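Local coordinates for protein enoyl-CoA hydratase (Bacillus halodurans, PDB 3LKE) that probably catalyses the reversible addition of water to the double bond of 2-enoyl-CoA thioesters, at residues V103-N109 and C123-L129; R130-E136 and G169-E175; L15-Y21 and I52-H58. The contacts are given in a common frame with arbitrary orientation. Residue numbers count along the deposited sequence, not the author numbering.

Contact 1: V103-N109 and C123-L129; sequences VTVALIN and CDRRIAL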
loop_
_atom_site.group_PDB
_atom_site.type_symbol
_atom_site.label_atom_id
_atom_site.label_comp_id
_atom_site.label_asym_id
_atom_site.label_seq_id
_atom_site.Cartn_x
_atom_site.Cartn_y
_atom_site.Cartn_z
ATOM N N VAL A 103 -7.574 20.427 7.094
ATOM C CA VAL A 103 -7.955 19.079 7.489
ATOM C C VAL A 103 -9.384 18.858 7.007
ATOM O O VAL A 103 -10.280 19.655 7.299
ATOM C CB VAL A 103 -7.889 18.853 9.005
ATOM C CG1 VAL A 103 -8.434 17.482 9.339
ATOM C CG2 VAL A 103 -6.455 19.025 9.527
ATOM N N THR A 104 -9.599 17.770 6.278
ATOM C CA THR A 104 -10.904 17.504 5.684
ATOM C C THR A 104 -11.569 16.283 6.331
ATOM O O THR A 104 -10.956 15.224 6.473
ATOM C CB THR A 104 -10.777 17.308 4.158
ATOM O OG1 THR A 104 -9.824 16.266 3.901
ATOM C CG2 THR A 104 -10.304 18.588 3.511
ATOM N N VAL A 105 -12.823 16.446 6.753
ATOM C CA VAL A 105 -13.543 15.377 7.422
ATOM C C VAL A 105 -14.939 15.238 6.822
ATOM O O VAL A 105 -15.638 16.236 6.656
ATOM C CB VAL A 105 -13.692 15.685 8.929
ATOM C CG1 VAL A 105 -14.417 14.551 9.648
ATOM C CG2 VAL A 105 -12.329 15.948 9.549
ATOM N N ALA A 106 -15.343 14.007 6.512
ATOM C CA ALA A 106 -16.704 13.742 6.051
ATOM C C ALA A 106 -17.497 13.033 7.136
ATOM O O ALA A 106 -17.027 12.074 7.741
ATOM C CB ALA A 106 -16.682 12.912 4.761
ATOM N N LEU A 107 -18.700 13.531 7.409
ATOM C CA LEU A 107 -19.543 12.911 8.424
ATOM C C LEU A 107 -20.663 12.172 7.714
ATOM O O LEU A 107 -21.550 12.813 7.140
ATOM C CB LEU A 107 -20.118 13.979 9.367
ATOM C CG LEU A 107 -19.074 14.918 9.973
ATOM C CD1 LEU A 107 -19.731 15.962 10.883
ATOM C CD2 LEU A 107 -18.063 14.095 10.753
ATOM N N ILE A 108 -20.604 10.843 7.734
ATOM C CA ILE A 108 -21.577 10.024 7.023
ATOM C C ILE A 108 -22.678 9.605 7.981
ATOM O O ILE A 108 -22.503 8.666 8.751
ATOM C CB ILE A 108 -20.947 8.746 6.434
ATOM C CG1 ILE A 108 -19.619 9.054 5.723
ATOM C CG2 ILE A 108 -21.931 8.056 5.500
ATOM C CD1 ILE A 108 -19.753 10.048 4.565
ATOM N N ASN A 109 -23.808 10.302 7.917
ATOM C CA ASN A 109 -24.876 10.103 8.897
ATOM C C ASN A 109 -25.854 8.996 8.519
ATOM O O ASN A 109 -26.265 8.214 9.363
ATOM C CB ASN A 109 -25.623 11.407 9.156
ATOM C CG ASN A 109 -26.289 11.956 7.906
ATOM O OD1 ASN A 109 -25.669 12.045 6.854
ATOM N ND2 ASN A 109 -27.551 12.331 8.020
ATOM N N CYS A 123 -11.243 12.659 1.554
ATOM C CA CYS A 123 -11.083 13.375 2.824
ATOM C C CYS A 123 -10.024 12.716 3.696
ATOM O O CYS A 123 -9.715 11.528 3.539
ATOM C CB CYS A 123 -12.394 13.417 3.612
ATOM S SG CYS A 123 -13.681 14.422 2.865
ATOM N N ASP A 124 -9.478 13.502 4.619
ATOM C CA ASP A 124 -8.475 13.011 5.563
ATOM C C ASP A 124 -9.046 12.006 6.551
ATOM O O ASP A 124 -8.353 11.120 7.008
ATOM C CB ASP A 124 -7.880 14.162 6.353
ATOM C CG ASP A 124 -7.071 15.102 5.497
ATOM O OD1 ASP A 124 -6.434 14.646 4.512
ATOM O OD2 ASP A 124 -7.051 16.300 5.826
ATOM N N ARG A 125 -10.321 12.166 6.897
ATOM C CA ARG A 125 -10.949 11.239 7.819
ATOM C C ARG A 125 -12.429 11.170 7.479
ATOM O O ARG A 125 -13.025 12.165 7.101
ATOM C CB ARG A 125 -10.738 11.689 9.280
ATOM C CG ARG A 125 -11.139 10.653 10.321
ATOM C CD ARG A 125 -10.618 11.030 11.723
ATOM N NE ARG A 125 -10.729 9.929 12.678
ATOM C CZ ARG A 125 -9.867 8.931 12.789
ATOM N NH1 ARG A 125 -8.829 8.852 11.954
ATOM N NH2 ARG A 125 -10.056 7.987 13.709
ATOM N N ARG A 126 -12.979 9.968 7.547
ATOM C CA ARG A 126 -14.391 9.743 7.325
ATOM C C ARG A 126 -14.948 9.112 8.582
ATOM O O ARG A 126 -14.462 8.075 9.021
ATOM C CB ARG A 126 -14.589 8.795 6.141
ATOM C CG ARG A 126 -14.323 9.405 4.767
ATOM C CD ARG A 126 -12.850 9.364 4.370
ATOM N NE ARG A 126 -12.380 7.995 4.176
ATOM C CZ ARG A 126 -11.117 7.657 3.911
ATOM N NH1 ARG A 126 -10.182 8.584 3.788
ATOM N NH2 ARG A 126 -10.795 6.385 3.757
ATOM N N ILE A 127 -15.970 9.735 9.167
ATOM C CA ILE A 127 -16.589 9.221 10.387
ATOM C C ILE A 127 -18.056 8.959 10.087
ATOM O O ILE A 127 -18.733 9.827 9.524
ATOM C CB ILE A 127 -16.519 10.266 11.521
ATOM C CG1 ILE A 127 -15.057 10.616 11.838
ATOM C CG2 ILE A 127 -17.222 9.736 12.781
ATOM C CD1 ILE A 127 -14.907 11.845 12.756
ATOM N N ALA A 128 -18.546 7.776 10.442
ATOM C CA ALA A 128 -19.934 7.422 10.136
ATOM C C ALA A 128 -20.760 7.174 11.398
ATOM O O ALA A 128 -20.237 6.718 12.421
ATOM C CB ALA A 128 -19.970 6.173 9.256
ATOM N N LEU A 129 -22.058 7.447 11.317
ATOM C CA LEU A 129 -22.975 6.942 12.333
ATOM C C LEU A 129 -23.112 5.426 12.137
ATOM O O LEU A 129 -22.996 4.931 11.018
ATOM C CB LEU A 129 -24.342 7.632 12.228
ATOM C CG LEU A 129 -24.382 9.104 12.661
ATOM C CD1 LEU A 129 -25.801 9.667 12.564
ATOM C CD2 LEU A 129 -23.848 9.247 14.080
#
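Strands 103-108 and 125-129 run side by side in parallel, their axes 4.6 Å apart at closest approach and inclined by 15°. Main-chain hydrogen bonds form the ladder: R125 N donates to T104 O (3.2 Å), A106 N to R125 O (3.0 Å), I127 N to A106 O (2.9 Å), I108 N to I127 O (2.8 Å) and L129 N to I108 O (2.9 Å). CA-H...O contacts support it, such as A128 CA to I108 O at 3.2 Å.

At the N-terminal end side chains add to the bonding. D124 OD2 accepts from T104 N (3.0 Å), while T104 OG1 accepts from D124 N (2.9 Å), so each residue binds the other's amide. D124 also forms a salt bridge with K216 and a hydrogen bond with Y159 of the second subunit. R126 NH1 bonds C123 O within its own segment (3.0 Å) and pairs with E160 of that subunit; R125 NE forms a salt bridge with E185 of the same chain.

Apolar contacts cover both faces. V105 CG1 meets I127 CD1 at 4.1 Å and L107 CD2 meets I127 CB at 4.2 Å; on the opposite face I108 CB lies 3.9 Å from A128 CB, and A106 CB 3.9 Å from C123 SG.

The chemistry is that of a buried pair of core strands, nonpolar toward the C-terminal end (L107, I108, I127, A128), whose charged residues D124, R125 and R126 are paired within the chain and across the subunit interface.

Contact 2: R130-E136 and G169-E175; sequences RRAKFLE and GKLFTSE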
loop_
_atom_site.group_PDB
_atom_site.type_symbol
_atom_site.label_atom_id
_atom_site.label_comp_id
_atom_site.label_asym_id
_atom_site.label_seq_id
_atom_site.Cartn_x
_atom_site.Cartn_y
_atom_site.Cartn_z
ATOM N N ARG A 130 -23.350 4.697 13.225
ATOM C CA ARG A 130 -23.555 3.252 13.163
ATOM C C ARG A 130 -24.570 2.830 12.095
ATOM O O ARG A 130 -24.410 1.789 11.452
ATOM C CB ARG A 130 -23.997 2.725 14.535
ATOM C CG ARG A 130 -24.355 1.243 14.568
ATOM C CD ARG A 130 -23.121 0.367 14.689
ATOM N NE ARG A 130 -22.258 0.827 15.772
ATOM C CZ ARG A 130 -21.044 0.348 16.015
ATOM N NH1 ARG A 130 -20.540 -0.607 15.252
ATOM N NH2 ARG A 130 -20.332 0.832 17.023
ATOM N N ARG A 131 -25.607 3.638 11.902
ATOM C CA ARG A 131 -26.706 3.247 11.024
ATOM C C ARG A 131 -26.414 3.490 9.543
ATOM O O ARG A 131 -27.198 3.099 8.683
ATOM C CB ARG A 131 -28.003 3.954 11.416
ATOM C CG ARG A 131 -27.932 5.462 11.352
ATOM C CD ARG A 131 -29.270 6.092 11.711
ATOM N NE ARG A 131 -29.164 7.545 11.748
ATOM C CZ ARG A 131 -29.373 8.336 10.701
ATOM N NH1 ARG A 131 -29.714 7.806 9.533
ATOM N NH2 ARG A 131 -29.246 9.654 10.821
ATOM N N ALA A 132 -25.291 4.137 9.251
ATOM C CA ALA A 132 -24.904 4.380 7.863
ATOM C C ALA A 132 -24.786 3.070 7.078
ATOM O O ALA A 132 -24.262 2.079 7.579
ATOM C CB ALA A 132 -23.592 5.140 7.809
ATOM N N LYS A 133 -25.276 3.091 5.842
ATOM C CA LYS A 133 -25.169 1.957 4.927
ATOM C C LYS A 133 -24.480 2.429 3.653
ATOM O O LYS A 133 -24.550 3.609 3.310
ATOM C CB LYS A 133 -26.550 1.388 4.592
ATOM C CG LYS A 133 -27.201 0.575 5.709
ATOM C CD LYS A 133 -26.554 -0.789 5.849
ATOM C CE LYS A 133 -27.357 -1.711 6.767
ATOM N NZ LYS A 133 -27.436 -1.178 8.161
ATOM N N PHE A 134 -23.840 1.491 2.955
ATOM C CA PHE A 134 -22.961 1.797 1.833
ATOM C C PHE A 134 -23.209 0.823 0.695
ATOM O O PHE A 134 -23.611 -0.313 0.929
ATOM C CB PHE A 134 -21.499 1.673 2.288
ATOM C CG PHE A 134 -21.153 2.564 3.448
ATOM C CD1 PHE A 134 -20.640 3.829 3.226
ATOM C CD2 PHE A 134 -21.340 2.133 4.754
ATOM C CE1 PHE A 134 -20.311 4.658 4.287
ATOM C CE2 PHE A 134 -21.021 2.957 5.816
ATOM C CZ PHE A 134 -20.502 4.227 5.574
ATOM N N LEU A 135 -22.966 1.272 -0.532
ATOM C CA LEU A 135 -23.200 0.452 -1.716
ATOM C C LEU A 135 -22.272 0.851 -2.865
ATOM O O LEU A 135 -22.079 2.027 -3.131
ATOM C CB LEU A 135 -24.667 0.578 -2.154
ATOM C CG LEU A 135 -25.125 -0.227 -3.380
ATOM C CD1 LEU A 135 -25.037 -1.718 -3.102
ATOM C CD2 LEU A 135 -26.554 0.173 -3.770
ATOM N N GLU A 136 -21.690 -0.147 -3.528
ATOM C CA GLU A 136 -20.913 0.055 -4.746
ATOM C C GLU A 136 -21.539 -0.862 -5.789
ATOM O O GLU A 136 -21.353 -2.075 -5.738
ATOM C CB GLU A 136 -19.458 -0.351 -4.520
ATOM C CG GLU A 136 -18.832 0.324 -3.319
ATOM C CD GLU A 136 -18.444 1.759 -3.595
ATOM O OE1 GLU A 136 -18.654 2.229 -4.736
ATOM O OE2 GLU A 136 -17.915 2.416 -2.673
ATOM N N GLY A 169 -21.437 -6.399 -4.819
ATOM C CA GLY A 169 -22.418 -5.336 -4.959
ATOM C C GLY A 169 -23.502 -5.352 -3.896
ATOM O O GLY A 169 -24.678 -5.120 -4.190
ATOM N N LYS A 170 -23.112 -5.617 -2.656
ATOM C CA LYS A 170 -24.081 -5.707 -1.576
ATOM C C LYS A 170 -24.116 -4.430 -0.751
ATOM O O LYS A 170 -23.097 -3.768 -0.582
ATOM C CB LYS A 170 -23.751 -6.887 -0.664
ATOM C CG LYS A 170 -23.807 -8.237 -1.357
ATOM C CD LYS A 170 -23.698 -9.388 -0.370
ATOM C CE LYS A 170 -22.330 -9.436 0.301
ATOM N NZ LYS A 170 -22.152 -8.346 1.300
ATOM N N LEU A 171 -25.294 -4.082 -0.244
ATOM C CA LEU A 171 -25.379 -3.043 0.773
ATOM C C LEU A 171 -24.554 -3.514 1.964
ATOM O O LEU A 171 -24.759 -4.621 2.460
ATOM C CB LEU A 171 -26.829 -2.825 1.203
ATOM C CG LEU A 171 -27.599 -1.700 0.516
ATOM C CD1 LEU A 171 -29.105 -1.920 0.665
ATOM C CD2 LEU A 171 -27.181 -0.336 1.072
ATOM N N PHE A 172 -23.598 -2.707 2.407
ATOM C CA PHE A 172 -22.783 -3.125 3.536
ATOM C C PHE A 172 -22.805 -2.118 4.681
ATOM O O PHE A 172 -23.107 -0.949 4.489
ATOM C CB PHE A 172 -21.350 -3.515 3.122
ATOM C CG PHE A 172 -20.560 -2.416 2.447
ATOM C CD1 PHE A 172 -20.641 -2.224 1.076
ATOM C CD2 PHE A 172 -19.682 -1.620 3.180
ATOM C CE1 PHE A 172 -19.900 -1.232 0.450
ATOM C CE2 PHE A 172 -18.928 -0.629 2.559
ATOM C CZ PHE A 172 -19.038 -0.439 1.185
ATOM N N THR A 173 -22.478 -2.601 5.872
ATOM C CA THR A 173 -22.670 -1.838 7.090
ATOM C C THR A 173 -21.489 -0.937 7.390
ATOM O O THR A 173 -20.403 -1.095 6.829
ATOM C CB THR A 173 -22.818 -2.774 8.298
ATOM O OG1 THR A 173 -21.615 -3.533 8.448
ATOM C CG2 THR A 173 -23.991 -3.717 8.105
ATOM N N SER A 174 -21.706 -0.017 8.319
ATOM C CA SER A 174 -20.635 0.807 8.844
ATOM C C SER A 174 -19.528 -0.068 9.436
ATOM O O SER A 174 -18.346 0.241 9.309
ATOM C CB SER A 174 -21.189 1.765 9.905
ATOM O OG SER A 174 -21.887 1.045 10.910
ATOM N N GLU A 175 -19.910 -1.157 10.095
ATOM C CA GLU A 175 -18.912 -2.053 10.673
ATOM C C GLU A 175 -17.996 -2.592 9.579
ATOM O O GLU A 175 -16.772 -2.644 9.749
ATOM C CB GLU A 175 -19.571 -3.211 11.427
ATOM C CG GLU A 175 -19.787 -2.934 12.907
ATOM C CD GLU A 175 -18.479 -2.728 13.661
ATOM O OE1 GLU A 175 -17.540 -3.531 13.466
ATOM O OE2 GLU A 175 -18.389 -1.767 14.458
HETATM O O HOH W 1 -24.829 -0.110 9.119
HETATM O O HOH W 2 -21.398 -2.606 -2.329
#
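The two segments run roughly antiparallel, their end-to-end directions 159° apart. F134 and F172 form a hydrogen-bonded pair, with F134 N donating to F172 O (3.0 Å) and F172 N to F134 O (2.8 Å). Beyond this short ladder water joins the backbones: one molecule accepts from E136 N and donates to K170 O, while another links R130 O and A132 O to S174 N and K133 NZ.

The phenyl rings of F134 and F172 are nearly parallel but slid apart, centroids 5.6 Å from each other; instead, F134 CB sits over the F172 ring face, 3.6 Å from its centroid, in a CH-pi contact. S174 OG donates to R130 O (2.7 Å), and R130 NH1 forms a salt bridge with E175 OE2 (2.6 Å).

T173 N-caps helix 174-180 through E176 N. Strand 133-135 is the middle of a small three-stranded sheet, between 111-113 and 172-173, with F172 packed on L165 of helix 159-168 and A177 of helix 174-180.

Contact 3: L15-Y21 and I52-H58; sequences LYITLDY and IILQSKH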
loop_
_atom_site.group_PDB
_atom_site.type_symbol
_atom_site.label_atom_id
_atom_site.label_comp_id
_atom_site.label_asym_id
_atom_site.label_seq_id
_atom_site.Cartn_x
_atom_site.Cartn_y
_atom_site.Cartn_z
ATOM N N LEU A 15 -14.825 25.354 8.487
ATOM C CA LEU A 15 -15.869 25.515 7.483
ATOM C C LEU A 15 -16.734 24.265 7.398
ATOM O O LEU A 15 -16.226 23.156 7.178
ATOM C CB LEU A 15 -15.254 25.804 6.108
ATOM C CG LEU A 15 -16.066 26.430 4.964
ATOM C CD1 LEU A 15 -15.997 25.604 3.678
ATOM C CD2 LEU A 15 -17.522 26.736 5.336
ATOM N N TYR A 16 -18.040 24.453 7.568
ATOM C CA TYR A 16 -19.009 23.371 7.459
ATOM C C TYR A 16 -19.729 23.452 6.126
ATOM O O TYR A 16 -20.370 24.464 5.816
ATOM C CB TYR A 16 -20.021 23.435 8.610
ATOM C CG TYR A 16 -19.404 23.137 9.962
ATOM C CD1 TYR A 16 -18.737 24.130 10.675
ATOM C CD2 TYR A 16 -19.463 21.863 10.508
ATOM C CE1 TYR A 16 -18.162 23.869 11.904
ATOM C CE2 TYR A 16 -18.898 21.590 11.744
ATOM C CZ TYR A 16 -18.250 22.607 12.437
ATOM O OH TYR A 16 -17.672 22.339 13.654
ATOM N N ILE A 17 -19.597 22.394 5.327
ATOM C CA ILE A 17 -20.244 22.312 4.021
ATOM C C ILE A 17 -21.368 21.299 4.142
ATOM O O ILE A 17 -21.123 20.122 4.423
ATOM C CB ILE A 17 -19.249 21.875 2.904
ATOM C CG1 ILE A 17 -18.120 22.902 2.766
ATOM C CG2 ILE A 17 -19.974 21.694 1.578
ATOM C CD1 ILE A 17 -17.090 22.564 1.675
ATOM N N THR A 18 -22.607 21.762 3.963
ATOM C CA THR A 18 -23.778 20.924 4.206
ATOM C C THR A 18 -24.583 20.667 2.945
ATOM O O THR A 18 -25.020 21.605 2.264
ATOM C CB THR A 18 -24.713 21.584 5.260
ATOM O OG1 THR A 18 -23.957 21.857 6.446
ATOM C CG2 THR A 18 -25.881 20.668 5.606
ATOM N N LEU A 19 -24.768 19.392 2.622
ATOM C CA LEU A 19 -25.569 19.010 1.472
ATOM C C LEU A 19 -27.040 19.098 1.852
ATOM O O LEU A 19 -27.453 18.563 2.879
ATOM C CB LEU A 19 -25.248 17.587 1.027
ATOM C CG LEU A 19 -23.769 17.259 0.794
ATOM C CD1 LEU A 19 -23.629 15.814 0.364
ATOM C CD2 LEU A 19 -23.170 18.194 -0.238
ATOM N N ASP A 20 -27.819 19.753 0.998
ATOM C CA ASP A 20 -29.228 20.009 1.273
ATOM C C ASP A 20 -30.012 19.959 -0.040
ATOM O O ASP A 20 -30.350 20.992 -0.620
ATOM C CB ASP A 20 -29.367 21.372 1.953
ATOM C CG ASP A 20 -30.765 21.618 2.494
ATOM O OD1 ASP A 20 -31.610 20.709 2.383
ATOM O OD2 ASP A 20 -31.005 22.720 3.029
ATOM N N TYR A 21 -30.297 18.748 -0.506
ATOM C CA TYR A 21 -30.915 18.532 -1.812
ATOM C C TYR A 21 -31.954 17.440 -1.667
ATOM O O TYR A 21 -31.827 16.382 -2.257
ATOM C CB TYR A 21 -29.840 18.095 -2.812
ATOM C CG TYR A 21 -30.185 18.185 -4.288
ATOM C CD1 TYR A 21 -31.421 18.647 -4.727
ATOM C CD2 TYR A 21 -29.251 17.803 -5.254
ATOM C CE1 TYR A 21 -31.715 18.730 -6.088
ATOM C CE2 TYR A 21 -29.533 17.885 -6.606
ATOM C CZ TYR A 21 -30.764 18.348 -7.024
ATOM O OH TYR A 21 -31.040 18.423 -8.381
ATOM N N ILE A 52 -12.205 21.633 7.184
ATOM C CA ILE A 52 -13.411 21.659 6.378
ATOM C C ILE A 52 -14.183 20.387 6.685
ATOM O O ILE A 52 -13.649 19.286 6.565
ATOM C CB ILE A 52 -13.088 21.716 4.880
ATOM C CG1 ILE A 52 -12.398 23.035 4.534
ATOM C CG2 ILE A 52 -14.358 21.575 4.061
ATOM C CD1 ILE A 52 -11.908 23.110 3.125
ATOM N N ILE A 53 -15.438 20.547 7.096
ATOM C CA ILE A 53 -16.298 19.430 7.458
ATOM C C ILE A 53 -17.410 19.284 6.424
ATOM O O ILE A 53 -18.127 20.246 6.156
ATOM C CB ILE A 53 -16.971 19.685 8.836
ATOM C CG1 ILE A 53 -15.912 19.885 9.921
ATOM C CG2 ILE A 53 -17.899 18.529 9.202
ATOM C CD1 ILE A 53 -15.067 18.652 10.172
ATOM N N LEU A 54 -17.556 18.090 5.845
ATOM C CA LEU A 54 -18.624 17.839 4.870
ATOM C C LEU A 54 -19.689 16.989 5.531
ATOM O O LEU A 54 -19.371 15.996 6.193
ATOM C CB LEU A 54 -18.065 17.141 3.622
ATOM C CG LEU A 54 -17.113 18.014 2.800
ATOM C CD1 LEU A 54 -15.745 17.338 2.748
ATOM C CD2 LEU A 54 -17.646 18.247 1.409
ATOM N N GLN A 55 -20.953 17.394 5.398
ATOM C CA GLN A 55 -22.034 16.721 6.113
ATOM C C GLN A 55 -23.360 16.867 5.367
ATOM O O GLN A 55 -23.440 17.582 4.377
ATOM C CB GLN A 55 -22.170 17.309 7.525
ATOM C CG GLN A 55 -22.491 18.795 7.542
ATOM C CD GLN A 55 -22.464 19.374 8.960
ATOM O OE1 GLN A 55 -22.072 18.700 9.915
ATOM N NE2 GLN A 55 -22.882 20.624 9.093
ATOM N N SER A 56 -24.385 16.178 5.867
ATOM C CA SER A 56 -25.729 16.229 5.307
ATOM C C SER A 56 -26.665 16.760 6.380
ATOM O O SER A 56 -26.531 16.406 7.557
ATOM C CB SER A 56 -26.205 14.837 4.892
ATOM O OG SER A 56 -27.586 14.877 4.521
ATOM N N LYS A 57 -27.610 17.593 5.968
ATOM C CA LYS A 57 -28.581 18.160 6.901
ATOM C C LYS A 57 -29.773 17.230 7.095
ATOM O O LYS A 57 -30.667 17.509 7.900
ATOM C CB LYS A 57 -29.076 19.522 6.410
ATOM C CG LYS A 57 -30.011 20.201 7.395
ATOM C CD LYS A 57 -30.892 21.245 6.734
ATOM C CE LYS A 57 -30.074 22.393 6.179
ATOM N NZ LYS A 57 -30.766 23.680 6.477
ATOM N N HIS A 58 -29.797 16.128 6.356
ATOM C CA HIS A 58 -30.955 15.250 6.371
ATOM C C HIS A 58 -30.676 13.917 7.040
ATOM O O HIS A 58 -29.758 13.179 6.659
ATOM C CB HIS A 58 -31.528 15.078 4.964
ATOM C CG HIS A 58 -31.898 16.375 4.319
ATOM N ND1 HIS A 58 -33.041 17.076 4.659
ATOM C CD2 HIS A 58 -31.267 17.119 3.381
ATOM C CE1 HIS A 58 -33.098 18.188 3.951
ATOM N NE2 HIS A 58 -32.038 18.237 3.164
HETATM O O HOH W 3 -32.830 24.352 4.433
#
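A cluster of charged and polar side chains closes the far end of this otherwise regular strand pair. H58 NE2 donates to D20 OD1 at 2.6 Å, a short His-carboxylate hydrogen bond lying near the plane of the imidazole. The other carboxylate oxygen, D20 OD2, is 3.6 Å from K57 NZ in a long salt bridge that a water also spans, donating to D20 OD2 and accepting from K57 NZ. H7 of the adjoining strand 6-10 binds the same D20 oxygen.

Behind this cluster the strands are parallel, with axes 4.6 Å apart and inclined by 24°. I53 N donates to L15 O (2.7 Å), I17 N to I53 O (2.7 Å), Q55 N to I17 O (2.9 Å) and L19 N to Q55 O (2.8 Å); K57 N to L19 O (3.2 Å) carries the pattern past the end of strand 51-56. S56 OG then accepts from H58 N (3.1 Å), an ST turn, and also bonds Y61 O.

The two faces differ in character. On one, I17 CD1 packs against I52 CG2 (3.8 Å) and I17 CG2 against L54 CD2 (4.2 Å), and I17 also rests on L36 and A39 of helix 30-45. On the other, Y16 CD2 approaches I53 CB at 3.7 Å, and Q55 NE2 donates to T18 OG1 (3.1 Å).

Strand 14-19, helix 30-45 and strand 51-56 form a beta-alpha-beta unit whose two parallel strands lie in the main sheet of the crotonase fold, a spiral of repeated beta-beta-alpha units.

In the fold
From the N terminus, strand 14-19 leads through helix 30-45 to strand 51-56, and contact 3 closes that first loop. Helices 68-76 and 81-98 precede strand 103-108, which lies next to 51-56: V103 O meets I52 N at 2.8 Å, so contacts 3 and 1 belong to one continuous sheet. Contact 1 closes a much shorter loop containing strand 111-113 and helix 115-118. The chain then passes directly from strand 125-129 to 133-135, and contact 2 closes a largely helical excursion. All three closures are in series, without nesting or crossing. Contact 2 pairs two strands of the small sheet, which packs against contact 1 where I108 CG2 lies 4.0 Å from F134 CE1.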